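Local coordinates for MFP2B (Ascaris suum, PDB 2BJR), which enhances polymerization of the major sperm protein (MSP) during amoeboid movement of nematode sperm and carries a bound zinc ion, at residues 33-38 against 129-134; 44-49 against 115-120; 214-219 against 321-326; 316-321 against 351-356. All coordinates share one frame; numbering follows the deposited sequence.

Contact 1. Residues 33-38 against 129-134; sequences MYVALW and ALLGYA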
loop_
_atom_site.group_PDB
_atom_site.type_symbol
_atom_site.label_atom_id
_atom_site.label_comp_id
_atom_site.label_asym_id
_atom_site.label_seq_id
_atom_site.Cartn_x
_atom_site.Cartn_y
_atom_site.Cartn_z
HETATM N N MSE A 33 -4.829 0.460 -3.308
HETATM C CA MSE A 33 -6.284 0.549 -3.379
HETATM C C MSE A 33 -6.742 1.101 -2.035
HETATM O O MSE A 33 -6.482 0.477 -1.007
HETATM C CB MSE A 33 -6.905 -0.821 -3.663
HETATM C CG MSE A 33 -8.391 -0.783 -3.887
HETATM SE SE MSE A 33 -9.031 -2.562 -4.411
HETATM C CE MSE A 33 -7.993 -2.658 -6.140
ATOM N N TYR A 34 -7.458 2.250 -2.052
ATOM C CA TYR A 34 -7.841 2.980 -0.847
ATOM C C TYR A 34 -9.358 3.211 -0.833
ATOM O O TYR A 34 -9.967 3.363 -1.884
ATOM C CB TYR A 34 -7.099 4.318 -0.729
ATOM C CG TYR A 34 -5.591 4.215 -0.829
ATOM C CD1 TYR A 34 -4.947 4.126 -2.059
ATOM C CD2 TYR A 34 -4.802 4.278 0.305
ATOM C CE1 TYR A 34 -3.567 4.024 -2.145
ATOM C CE2 TYR A 34 -3.440 4.206 0.221
ATOM C CZ TYR A 34 -2.831 4.093 -0.973
ATOM O OH TYR A 34 -1.472 4.088 -0.995
ATOM N N VAL A 35 -9.916 3.271 0.374
ATOM C CA VAL A 35 -11.340 3.436 0.585
ATOM C C VAL A 35 -11.716 4.879 0.248
ATOM O O VAL A 35 -11.192 5.843 0.850
ATOM C CB VAL A 35 -11.764 3.063 2.058
ATOM C CG1 VAL A 35 -13.251 3.128 2.186
ATOM C CG2 VAL A 35 -11.282 1.667 2.401
ATOM N N ALA A 36 -12.685 5.026 -0.656
ATOM C CA ALA A 36 -13.078 6.326 -1.179
ATOM C C ALA A 36 -14.568 6.508 -1.182
ATOM O O ALA A 36 -15.346 5.559 -1.096
ATOM C CB ALA A 36 -12.539 6.562 -2.555
ATOM N N LEU A 37 -14.936 7.774 -1.220
ATOM C CA LEU A 37 -16.335 8.214 -1.069
ATOM C C LEU A 37 -16.655 9.365 -2.016
ATOM O O LEU A 37 -15.888 10.320 -2.172
ATOM C CB LEU A 37 -16.588 8.650 0.386
ATOM C CG LEU A 37 -17.951 9.314 0.699
ATOM C CD1 LEU A 37 -19.124 8.313 0.530
ATOM C CD2 LEU A 37 -17.865 9.869 2.129
ATOM N N TRP A 38 -17.838 9.294 -2.624
ATOM C CA TRP A 38 -18.327 10.357 -3.515
ATOM C C TRP A 38 -19.827 10.540 -3.277
ATOM O O TRP A 38 -20.488 9.690 -2.667
ATOM C CB TRP A 38 -18.045 9.938 -4.962
ATOM C CG TRP A 38 -18.419 10.932 -6.066
ATOM C CD1 TRP A 38 -17.884 12.156 -6.330
ATOM C CD2 TRP A 38 -19.420 10.711 -7.065
ATOM N NE1 TRP A 38 -18.515 12.716 -7.426
ATOM C CE2 TRP A 38 -19.446 11.843 -7.900
ATOM C CE3 TRP A 38 -20.288 9.665 -7.334
ATOM C CZ2 TRP A 38 -20.326 11.960 -8.983
ATOM C CZ3 TRP A 38 -21.153 9.780 -8.438
ATOM C CH2 TRP A 38 -21.144 10.910 -9.236
ATOM N N ALA A 129 -8.487 -8.299 -6.209
ATOM C CA ALA A 129 -9.571 -7.728 -5.376
ATOM C C ALA A 129 -10.136 -6.455 -5.977
ATOM O O ALA A 129 -9.417 -5.680 -6.627
ATOM C CB ALA A 129 -9.043 -7.444 -4.018
ATOM N N LEU A 130 -11.428 -6.184 -5.733
ATOM C CA LEU A 130 -11.976 -4.886 -6.047
ATOM C C LEU A 130 -12.753 -4.417 -4.833
ATOM O O LEU A 130 -13.437 -5.194 -4.207
ATOM C CB LEU A 130 -12.966 -4.905 -7.223
ATOM C CG LEU A 130 -12.499 -4.916 -8.665
ATOM C CD1 LEU A 130 -13.719 -4.988 -9.570
ATOM C CD2 LEU A 130 -11.559 -3.769 -9.023
ATOM N N LEU A 131 -12.631 -3.136 -4.578
ATOM C CA LEU A 131 -13.360 -2.465 -3.525
ATOM C C LEU A 131 -14.534 -1.749 -4.181
ATOM O O LEU A 131 -14.373 -1.033 -5.180
ATOM C CB LEU A 131 -12.391 -1.523 -2.809
ATOM C CG LEU A 131 -12.867 -0.787 -1.604
ATOM C CD1 LEU A 131 -13.189 -1.692 -0.412
ATOM C CD2 LEU A 131 -11.813 0.288 -1.285
ATOM N N GLY A 132 -15.712 -1.962 -3.628
ATOM C CA GLY A 132 -16.937 -1.315 -4.104
ATOM C C GLY A 132 -17.825 -0.880 -2.944
ATOM O O GLY A 132 -17.326 -0.657 -1.839
ATOM N N TYR A 133 -19.123 -0.817 -3.167
ATOM C CA TYR A 133 -20.075 -0.493 -2.096
ATOM C C TYR A 133 -21.263 -1.355 -2.110
ATOM O O TYR A 133 -21.705 -1.811 -3.167
ATOM C CB TYR A 133 -20.475 0.982 -2.067
ATOM C CG TYR A 133 -21.617 1.385 -2.991
ATOM C CD1 TYR A 133 -22.930 1.462 -2.516
ATOM C CD2 TYR A 133 -21.395 1.621 -4.343
ATOM C CE1 TYR A 133 -24.010 1.814 -3.361
ATOM C CE2 TYR A 133 -22.489 1.970 -5.200
ATOM C CZ TYR A 133 -23.777 2.070 -4.674
ATOM O OH TYR A 133 -24.819 2.416 -5.515
ATOM N N ALA A 134 -21.787 -1.572 -0.909
ATOM C CA ALA A 134 -23.027 -2.286 -0.723
ATOM C C ALA A 134 -24.095 -1.275 -0.258
ATOM O O ALA A 134 -23.806 -0.332 0.484
ATOM C CB ALA A 134 -22.872 -3.377 0.243
#

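Contact 2. Residues 44-49 against 115-120; sequences PMHGRA and GDSFPI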
loop_
_atom_site.group_PDB
_atom_site.type_symbol
_atom_site.label_atom_id
_atom_site.label_comp_id
_atom_site.label_asym_id
_atom_site.label_seq_id
_atom_site.Cartn_x
_atom_site.Cartn_y
_atom_site.Cartn_z
ATOM N N PRO A 44 -24.567 9.444 -0.826
ATOM C CA PRO A 44 -23.196 8.918 -0.734
ATOM C C PRO A 44 -23.086 7.570 -1.436
ATOM O O PRO A 44 -23.990 6.734 -1.363
ATOM C CB PRO A 44 -22.994 8.744 0.804
ATOM C CG PRO A 44 -24.372 8.495 1.353
ATOM C CD PRO A 44 -25.291 9.284 0.444
HETATM N N MSE A 45 -21.956 7.353 -2.074
HETATM C CA MSE A 45 -21.591 6.014 -2.456
HETATM C C MSE A 45 -20.095 5.769 -2.329
HETATM O O MSE A 45 -19.323 6.641 -2.642
HETATM C CB MSE A 45 -22.032 5.760 -3.887
HETATM C CG MSE A 45 -21.425 6.644 -4.835
HETATM SE SE MSE A 45 -22.534 6.633 -6.580
HETATM C CE MSE A 45 -23.730 8.171 -6.047
ATOM N N HIS A 46 -19.730 4.551 -1.938
ATOM C CA HIS A 46 -18.303 4.234 -1.790
ATOM C C HIS A 46 -17.696 3.651 -3.069
ATOM O O HIS A 46 -18.428 3.137 -3.925
ATOM C CB HIS A 46 -18.105 3.343 -0.559
ATOM C CG HIS A 46 -18.397 4.050 0.711
ATOM N ND1 HIS A 46 -19.593 3.907 1.361
ATOM C CD2 HIS A 46 -17.650 4.891 1.468
ATOM C CE1 HIS A 46 -19.596 4.672 2.444
ATOM N NE2 HIS A 46 -18.426 5.271 2.542
ATOM N N GLY A 47 -16.368 3.743 -3.176
ATOM C CA GLY A 47 -15.620 3.335 -4.338
ATOM C C GLY A 47 -14.173 3.215 -3.895
ATOM O O GLY A 47 -13.884 2.995 -2.695
ATOM N N ARG A 48 -13.283 3.400 -4.844
ATOM C CA ARG A 48 -11.885 3.154 -4.633
ATOM C C ARG A 48 -11.025 4.215 -5.272
ATOM O O ARG A 48 -11.357 4.771 -6.331
ATOM C CB ARG A 48 -11.537 1.727 -5.079
ATOM C CG ARG A 48 -11.633 1.479 -6.563
ATOM C CD ARG A 48 -11.849 -0.004 -6.974
ATOM N NE ARG A 48 -12.180 -0.112 -8.417
ATOM C CZ ARG A 48 -11.272 0.022 -9.344
ATOM N NH1 ARG A 48 -10.039 0.259 -8.983
ATOM N NH2 ARG A 48 -11.561 -0.020 -10.635
ATOM N N ALA A 49 -9.900 4.511 -4.624
ATOM C CA ALA A 49 -8.901 5.380 -5.150
ATOM C C ALA A 49 -7.573 4.629 -5.220
ATOM O O ALA A 49 -7.407 3.581 -4.550
ATOM C CB ALA A 49 -8.752 6.589 -4.265
ATOM N N GLY A 115 -24.634 7.012 5.282
ATOM C CA GLY A 115 -26.011 6.818 4.856
ATOM C C GLY A 115 -26.272 5.345 4.639
ATOM O O GLY A 115 -25.974 4.496 5.486
ATOM N N ASP A 116 -26.744 4.987 3.475
ATOM C CA ASP A 116 -27.038 3.584 3.230
ATOM C C ASP A 116 -25.872 2.845 2.526
ATOM O O ASP A 116 -26.014 1.695 2.210
ATOM C CB ASP A 116 -28.291 3.436 2.370
ATOM C CG ASP A 116 -29.601 3.588 3.172
ATOM O OD1 ASP A 116 -29.650 3.330 4.388
ATOM O OD2 ASP A 116 -30.647 3.885 2.592
ATOM N N SER A 117 -24.742 3.506 2.330
ATOM C CA SER A 117 -23.640 2.901 1.583
ATOM C C SER A 117 -22.565 2.476 2.570
ATOM O O SER A 117 -22.229 3.221 3.511
ATOM C CB SER A 117 -23.103 3.874 0.581
ATOM O OG SER A 117 -21.861 3.466 0.021
ATOM N N PHE A 118 -22.015 1.288 2.349
ATOM C CA PHE A 118 -20.794 0.932 3.042
ATOM C C PHE A 118 -19.780 0.271 2.128
ATOM O O PHE A 118 -20.159 -0.456 1.200
ATOM C CB PHE A 118 -21.043 0.060 4.210
ATOM C CG PHE A 118 -21.834 -1.132 3.942
ATOM C CD1 PHE A 118 -21.234 -2.379 3.858
ATOM C CD2 PHE A 118 -23.219 -1.061 3.918
ATOM C CE1 PHE A 118 -22.005 -3.524 3.673
ATOM C CE2 PHE A 118 -23.984 -2.198 3.719
ATOM C CZ PHE A 118 -23.396 -3.419 3.609
ATOM N N PRO A 119 -18.514 0.534 2.366
ATOM C CA PRO A 119 -17.472 -0.145 1.580
ATOM C C PRO A 119 -17.531 -1.650 1.704
ATOM O O PRO A 119 -17.836 -2.176 2.799
ATOM C CB PRO A 119 -16.184 0.407 2.171
ATOM C CG PRO A 119 -16.578 1.709 2.794
ATOM C CD PRO A 119 -17.948 1.497 3.337
ATOM N N ILE A 120 -17.248 -2.347 0.603
ATOM C CA ILE A 120 -17.168 -3.796 0.591
ATOM C C ILE A 120 -16.014 -4.218 -0.329
ATOM O O ILE A 120 -15.881 -3.728 -1.461
ATOM C CB ILE A 120 -18.517 -4.429 0.255
ATOM C CG1 ILE A 120 -18.478 -5.936 0.440
ATOM C CG2 ILE A 120 -19.016 -4.052 -1.128
ATOM C CD1 ILE A 120 -19.900 -6.552 0.433
#

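Contact 3. Residues 214-219 against 321-326; sequences LGRSLD and GKEILG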
loop_
_atom_site.group_PDB
_atom_site.type_symbol
_atom_site.label_atom_id
_atom_site.label_comp_id
_atom_site.label_asym_id
_atom_site.label_seq_id
_atom_site.Cartn_x
_atom_site.Cartn_y
_atom_site.Cartn_z
ATOM N N LEU A 214 21.111 -2.180 1.563
ATOM C CA LEU A 214 22.199 -3.020 2.069
ATOM C C LEU A 214 22.365 -2.979 3.591
ATOM O O LEU A 214 23.367 -3.497 4.143
ATOM C CB LEU A 214 23.542 -2.664 1.388
ATOM C CG LEU A 214 23.686 -2.739 -0.119
ATOM C CD1 LEU A 214 25.118 -2.543 -0.623
ATOM C CD2 LEU A 214 23.104 -4.070 -0.596
ATOM N N GLY A 215 21.418 -2.349 4.286
ATOM C CA GLY A 215 21.549 -2.134 5.730
ATOM C C GLY A 215 22.687 -1.243 6.189
ATOM O O GLY A 215 23.162 -1.363 7.326
ATOM N N ARG A 216 23.165 -0.364 5.323
ATOM C CA ARG A 216 24.306 0.480 5.646
ATOM C C ARG A 216 24.393 1.645 4.682
ATOM O O ARG A 216 23.716 1.680 3.665
ATOM C CB ARG A 216 25.613 -0.361 5.564
ATOM C CG ARG A 216 25.890 -1.013 4.171
ATOM C CD ARG A 216 27.344 -1.404 4.024
ATOM N NE ARG A 216 27.715 -2.185 2.850
ATOM C CZ ARG A 216 27.963 -1.695 1.655
ATOM N NH1 ARG A 216 27.845 -0.409 1.420
ATOM N NH2 ARG A 216 28.337 -2.518 0.672
ATOM N N SER A 217 25.248 2.610 4.974
ATOM C CA SER A 217 25.584 3.618 3.978
ATOM C C SER A 217 26.234 2.954 2.727
ATOM O O SER A 217 27.026 2.005 2.813
ATOM C CB SER A 217 26.501 4.722 4.583
ATOM O OG SER A 217 25.863 5.348 5.717
ATOM N N LEU A 218 25.842 3.449 1.567
ATOM C CA LEU A 218 26.405 3.057 0.307
ATOM C C LEU A 218 27.637 3.843 -0.095
ATOM O O LEU A 218 27.792 5.015 0.240
ATOM C CB LEU A 218 25.345 3.263 -0.809
ATOM C CG LEU A 218 24.048 2.468 -0.596
ATOM C CD1 LEU A 218 23.160 2.664 -1.845
ATOM C CD2 LEU A 218 24.290 1.008 -0.332
ATOM N N ASP A 219 28.502 3.188 -0.847
ATOM C CA ASP A 219 29.528 3.879 -1.654
ATOM C C ASP A 219 28.887 4.168 -2.998
ATOM O O ASP A 219 28.889 3.324 -3.891
ATOM C CB ASP A 219 30.759 2.981 -1.764
ATOM C CG ASP A 219 31.829 3.505 -2.712
ATOM O OD1 ASP A 219 31.845 4.697 -3.130
ATOM O OD2 ASP A 219 32.728 2.721 -3.093
ATOM N N GLY A 321 31.015 0.965 -10.792
ATOM C CA GLY A 321 31.624 0.523 -9.545
ATOM C C GLY A 321 30.994 1.028 -8.244
ATOM O O GLY A 321 31.486 0.734 -7.166
ATOM N N LYS A 322 29.872 1.737 -8.336
ATOM C CA LYS A 322 29.197 2.315 -7.169
ATOM C C LYS A 322 27.842 1.646 -6.940
ATOM O O LYS A 322 27.225 1.124 -7.872
ATOM C CB LYS A 322 28.976 3.804 -7.403
ATOM C CG LYS A 322 30.275 4.612 -7.610
ATOM C CD LYS A 322 31.185 4.485 -6.383
ATOM C CE LYS A 322 32.409 5.408 -6.477
ATOM N NZ LYS A 322 33.258 5.315 -5.267
ATOM N N GLU A 323 27.407 1.688 -5.694
ATOM C CA GLU A 323 26.152 1.107 -5.227
ATOM C C GLU A 323 25.042 2.144 -5.295
ATOM O O GLU A 323 25.251 3.260 -4.867
ATOM C CB GLU A 323 26.316 0.690 -3.793
ATOM C CG GLU A 323 27.326 -0.436 -3.595
ATOM C CD GLU A 323 27.896 -0.513 -2.203
ATOM O OE1 GLU A 323 27.754 0.443 -1.430
ATOM O OE2 GLU A 323 28.491 -1.570 -1.892
ATOM N N ILE A 324 23.863 1.754 -5.776
ATOM C CA ILE A 324 22.757 2.690 -5.998
ATOM C C ILE A 324 21.434 1.948 -6.013
ATOM O O ILE A 324 21.268 0.963 -6.723
ATOM C CB ILE A 324 22.980 3.509 -7.269
ATOM C CG1 ILE A 324 21.835 4.503 -7.527
ATOM C CG2 ILE A 324 23.168 2.611 -8.481
ATOM C CD1 ILE A 324 21.783 5.575 -6.524
ATOM N N LEU A 325 20.482 2.432 -5.209
ATOM C CA LEU A 325 19.211 1.770 -5.037
ATOM C C LEU A 325 18.195 2.104 -6.157
ATOM O O LEU A 325 17.893 3.280 -6.422
ATOM C CB LEU A 325 18.634 2.126 -3.679
ATOM C CG LEU A 325 17.285 1.548 -3.319
ATOM C CD1 LEU A 325 17.358 0.033 -3.287
ATOM C CD2 LEU A 325 16.731 2.039 -1.987
ATOM N N GLY A 326 17.686 1.038 -6.766
ATOM C CA GLY A 326 16.609 1.121 -7.752
ATOM C C GLY A 326 15.736 -0.126 -7.741
ATOM O O GLY A 326 15.252 -0.560 -6.702
#

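Contact 4. Residues 316-321 against 351-356; sequences VLIVDG and VHSCMV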
loop_
_atom_site.group_PDB
_atom_site.type_symbol
_atom_site.label_atom_id
_atom_site.label_comp_id
_atom_site.label_asym_id
_atom_site.label_seq_id
_atom_site.Cartn_x
_atom_site.Cartn_y
_atom_site.Cartn_z
ATOM N N VAL A 316 19.746 -2.997 -5.183
ATOM C CA VAL A 316 20.886 -2.139 -5.319
ATOM C C VAL A 316 21.661 -2.634 -6.542
ATOM O O VAL A 316 22.039 -3.816 -6.615
ATOM C CB VAL A 316 21.777 -2.247 -4.066
ATOM C CG1 VAL A 316 23.009 -1.420 -4.223
ATOM C CG2 VAL A 316 21.006 -1.833 -2.815
ATOM N N LEU A 317 21.885 -1.737 -7.487
ATOM C CA LEU A 317 22.665 -1.981 -8.688
ATOM C C LEU A 317 24.095 -1.524 -8.459
ATOM O O LEU A 317 24.337 -0.617 -7.666
ATOM C CB LEU A 317 22.109 -1.165 -9.859
ATOM C CG LEU A 317 20.864 -1.698 -10.567
ATOM C CD1 LEU A 317 19.699 -1.699 -9.630
ATOM C CD2 LEU A 317 20.587 -0.890 -11.818
ATOM N N ILE A 318 25.028 -2.153 -9.169
ATOM C CA ILE A 318 26.400 -1.677 -9.248
ATOM C C ILE A 318 26.605 -1.001 -10.599
ATOM O O ILE A 318 26.543 -1.661 -11.628
ATOM C CB ILE A 318 27.404 -2.849 -9.116
ATOM C CG1 ILE A 318 27.162 -3.635 -7.836
ATOM C CG2 ILE A 318 28.833 -2.336 -9.188
ATOM C CD1 ILE A 318 27.211 -2.810 -6.572
ATOM N N VAL A 319 26.810 0.307 -10.580
ATOM C CA VAL A 319 26.935 1.142 -11.763
ATOM C C VAL A 319 28.200 1.990 -11.618
ATOM O O VAL A 319 28.348 2.756 -10.650
ATOM C CB VAL A 319 25.717 2.087 -11.887
ATOM C CG1 VAL A 319 25.895 3.112 -13.055
ATOM C CG2 VAL A 319 24.495 1.307 -12.074
ATOM N N ASP A 320 29.133 1.847 -12.559
ATOM C CA ASP A 320 30.380 2.599 -12.493
ATOM C C ASP A 320 31.112 2.216 -11.206
ATOM O O ASP A 320 31.736 3.049 -10.575
ATOM C CB ASP A 320 30.112 4.123 -12.508
ATOM C CG ASP A 320 29.587 4.641 -13.864
ATOM O OD1 ASP A 320 29.696 3.908 -14.883
ATOM O OD2 ASP A 320 29.046 5.783 -13.986
ATOM N N GLY A 321 31.015 0.965 -10.792
ATOM C CA GLY A 321 31.624 0.523 -9.545
ATOM C C GLY A 321 30.994 1.028 -8.244
ATOM O O GLY A 321 31.486 0.734 -7.166
ATOM N N VAL A 351 22.708 -8.115 -14.562
ATOM C CA VAL A 351 21.931 -7.969 -13.313
ATOM C C VAL A 351 22.391 -8.913 -12.205
ATOM O O VAL A 351 21.986 -8.767 -11.055
ATOM C CB VAL A 351 20.399 -8.104 -13.495
ATOM C CG1 VAL A 351 19.890 -7.242 -14.660
ATOM C CG2 VAL A 351 19.973 -9.557 -13.686
ATOM N N HIS A 352 23.255 -9.874 -12.541
ATOM C CA HIS A 352 23.671 -10.870 -11.565
ATOM C C HIS A 352 24.480 -10.256 -10.397
ATOM O O HIS A 352 24.476 -10.839 -9.327
ATOM C CB HIS A 352 24.436 -12.017 -12.243
ATOM C CG HIS A 352 23.606 -12.810 -13.220
ATOM N ND1 HIS A 352 24.101 -13.917 -13.887
ATOM C CD2 HIS A 352 22.344 -12.628 -13.676
ATOM C CE1 HIS A 352 23.165 -14.389 -14.698
ATOM N NE2 HIS A 352 22.087 -13.625 -14.592
ATOM N N SER A 353 25.121 -9.097 -10.593
ATOM C CA SER A 353 25.787 -8.352 -9.509
ATOM C C SER A 353 24.844 -7.547 -8.562
ATOM O O SER A 353 25.316 -6.980 -7.517
ATOM C CB SER A 353 26.825 -7.373 -10.056
ATOM O OG SER A 353 26.296 -6.522 -11.084
ATOM N N CYS A 354 23.562 -7.468 -8.918
ATOM C CA CYS A 354 22.563 -6.724 -8.127
ATOM C C CYS A 354 22.452 -7.369 -6.741
ATOM O O CYS A 354 22.614 -8.572 -6.611
ATOM C CB CYS A 354 21.133 -6.735 -8.778
ATOM S SG CYS A 354 21.080 -5.645 -10.177
HETATM N N MSE A 355 22.088 -6.578 -5.739
HETATM C CA MSE A 355 21.757 -7.101 -4.429
HETATM C C MSE A 355 20.254 -6.846 -4.230
HETATM O O MSE A 355 19.805 -5.709 -4.299
HETATM C CB MSE A 355 22.583 -6.422 -3.329
HETATM C CG MSE A 355 24.115 -6.483 -3.500
HETATM SE SE MSE A 355 24.588 -8.318 -3.107
HETATM C CE MSE A 355 24.120 -8.527 -1.287
ATOM N N VAL A 356 19.471 -7.896 -4.025
ATOM C CA VAL A 356 18.013 -7.782 -4.042
ATOM C C VAL A 356 17.475 -7.848 -2.619
ATOM O O VAL A 356 17.917 -8.671 -1.821
ATOM C CB VAL A 356 17.394 -8.906 -4.913
ATOM C CG1 VAL A 356 15.896 -8.911 -4.866
ATOM C CG2 VAL A 356 17.856 -8.747 -6.291
HETATM O O HOH W 1 24.249 -4.594 -10.736
HETATM O O HOH W 2 27.544 -3.980 -12.315
#

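Contact 1. Residues 33-38 against 129-134
Met-33, a selenomethionine just before strand 34-40, and Leu-131 of strand 130-135 carry the packing of two beta sheets, one strand lying over the other. Met-33 reaches across with CG anti to its backbone N (chi1 -174°) and then bends at the selenium. Its SE lies against the backbone of 129-131, 3.6 Å from Leu-131 N and 3.9 Å from Leu-131 CB. The bend (chi3 -63°) turns the terminal methyl toward Ala-129, at the start of the other segment, so that Met-33 CE stops 3.4 Å from Ala-129 O. A long, unbranched and easily polarised side chain suits a place where it must lie along peptide groups. From the other strand Leu-131, with CG likewise anti to its N, pushes one branch up against the backbone: its CD2 sits 3.6 Å from Tyr-34 O and 3.7 Å from Val-35 CA. Val-35 meets that methyl with CG2, at 4.0 Å from Leu-131 CD2, the two side chains crossing at about a right angle.

That is the close part. Met-33 is partly exposed, marking the side nearer to solvent, while beyond Val-35 and Leu-131 the strands part. There His-46 enters and touches both Leu-37 and Tyr-133, and Pro-119 packs on Val-35. Tyr-34 turns away, and its hydroxyl bonds to Asp-197.

The interaction is mainly van der Waals, apolar groups lying on each other and on peptide atoms, with no hydrogen bond between the segments. The contact even buries Leu-131 N with no partner in the model, a cost that the packing presumably repays.

Contact 2. Residues 44-49 against 115-120
Ser-117 OG is the polar hub where strand 43-52 meets strand 117-122, and His-46 approaches it twice. The strand segments run within 14° of parallel but belong to different sheets, so side chains rather than paired backbones make the link. Ser-117 holds OG anti to its own N, aimed at the other strand. His-46 ND1 lies 2.7 Å from Ser-117 OG, and either atom could be the donor; the hydroxyl sits near the ring plane, yet the bond is well off straight (137°), consistent with one oxygen shared by two groups of the same residue. The second is His-46 N, which gives a weak hydrogen bond to Ser-117 OG at 3.1 Å. A serine, short and able both to give and to accept, suits this spot.

Pro-119 covers one ring face. Its CD stands 3.6 Å from the centroid of the His-46 ring, 10° off the normal, a CH-pi contact; its compact ring presents methylenes to the imidazole. Trp-11 also meets that ring. Pro-44 points across to the exposed turn, its CG 4.2 Å from Gly-115 N. Outside the two segments, Arg-48 NH2 is satisfied by Ser-144 O and Asp-116 by a salt bridge to Lys-137.

Hydroxyl and proline together hold the imidazole's orientation, and because serine can give or accept, the bond could persist in either tautomer.

Contact 3. Residues 214-219 against 321-326
The guanidinium of Arg-216 and the carboxylate of Glu-323 meet end-on, their planes 38° apart. Over one face of the guanidinium, toward its rim, lies Leu-214 CD1; at its edge stand both carboxylate oxygens. Arg-216 NH1 bonds at 3.0 Å to the syn lone pair of Glu-323 OE1, and Arg-216 NH2 reaches Glu-323 OE2 at 2.7 Å from above the carboxylate plane. CG in the crowded position (chi1 59°) and a chain extended from there to NE carry the guanidinium to Glu-323. A third acceptor, Ser-217 O, takes a bond from Arg-216 NH1 at 2.9 Å almost exactly in the guanidinium plane, which helps to fix the group's rotation.

Glu-323 OE1 has a second donor: Asp-219 N, at 2.9 Å and above the carboxylate plane. The backbone answers in return, with Glu-323 N bonding to Asp-219 O at 2.9 Å. Glutamate suits the place because its chain, extended beyond CG, carries a carboxylate to an arginine and an amide at once. Beside it Leu-218 CD2 packs 3.7 Å from Glu-323 OE1, lending the charged group an apolar flank. A second salt bridge closes the exposed end, where Lys-322 NZ meets the syn lone pair of Asp-219 OD1 at 2.6 Å. Having a cation for each acid should temper the repulsion between the carboxylates.

Residues 214-219, part of the loop between strands 209-210 and 229-235, are thus clamped onto strand 322-329. Leu-214 continues onto Val-316 of strand 313-319 and Trp-286 of strand 282-288, while Thr-220 OG1 hydrogen-bonds to Glu-323 O just beyond the loop segment.

Contact 4. Residues 316-321 against 351-356
Strand 313-319 and the start of strand 355-361 run antiparallel, and Val-316 faces Met-355 as a hydrogen-bonded pair. Val-316 N gives to Met-355 O at 2.9 Å, and Met-355 N returns to Val-316 O at 2.9 Å, both in the carbonyl planes. Just before, residues 351-354 form a type I turn closed by Cys-354 N to Val-351 O; the turn delivers the chain to the bridge at Met-355, and residues before Cys-354 do not continue the backbone pairing. Val-316 O also takes a CA-H...O contact from Cys-354 CA at 3.3 Å.

Where the next pair of backbone bonds would lie, water takes over. One water accepts from Ile-318 N at 3.0 Å and lies 2.8 Å from Ser-353 OG. A second donates to Ile-318 O at 2.6 Å and is also bonded to Ser-353 OG. A small hydroxyl suits this exposed position in the turn because it can hold both waters at once.

The side chains divide between two faces. Val-316 and selenomethionine Met-355 share one, their CB atoms 4.3 Å apart; successive bends then lead the end of Met-355 away. On the other face Leu-317 CG touches Cys-354 SG at 4.0 Å, a thiol being compact enough for this buried corner. Ile-318, on the partly exposed margin, lays CG1 near Ser-353 O.

Strand 313-319 is central here, with strand 322-329 on its other side. Leu-317 and Cys-354 both rest on Ala-335 of strand 334-339, and Val-356 leans on Phe-289 and Ala-292 of helix 289-292.

How the contacts relate
The four contacts form two tight pairs, one in each of the chain's two Cytosolic motility protein regions. Contacts 1 and 2, centres about 6 Å apart and nested along the chain, join the same two sheets; Trp-38 O to Met-45 N and Gly-132 N to Ile-120 O, each 2.8 Å and probably a hydrogen bond, stitch neighbouring strands. Contacts 3 and 4, centres about 9 Å apart, share Gly-321; Ile-324 O to Leu-317 N, 2.9 Å, probably bonds strands 322-329 and 313-319, and Leu-214 CD2 lies 3.6 Å from Met-355 CB. Across the pairs, contact centres lie 39 to 45 Å apart, on opposite sides of the chain's centre. None lies at the zinc site of His-86, Cys-174, Cys-176 and Cys-179.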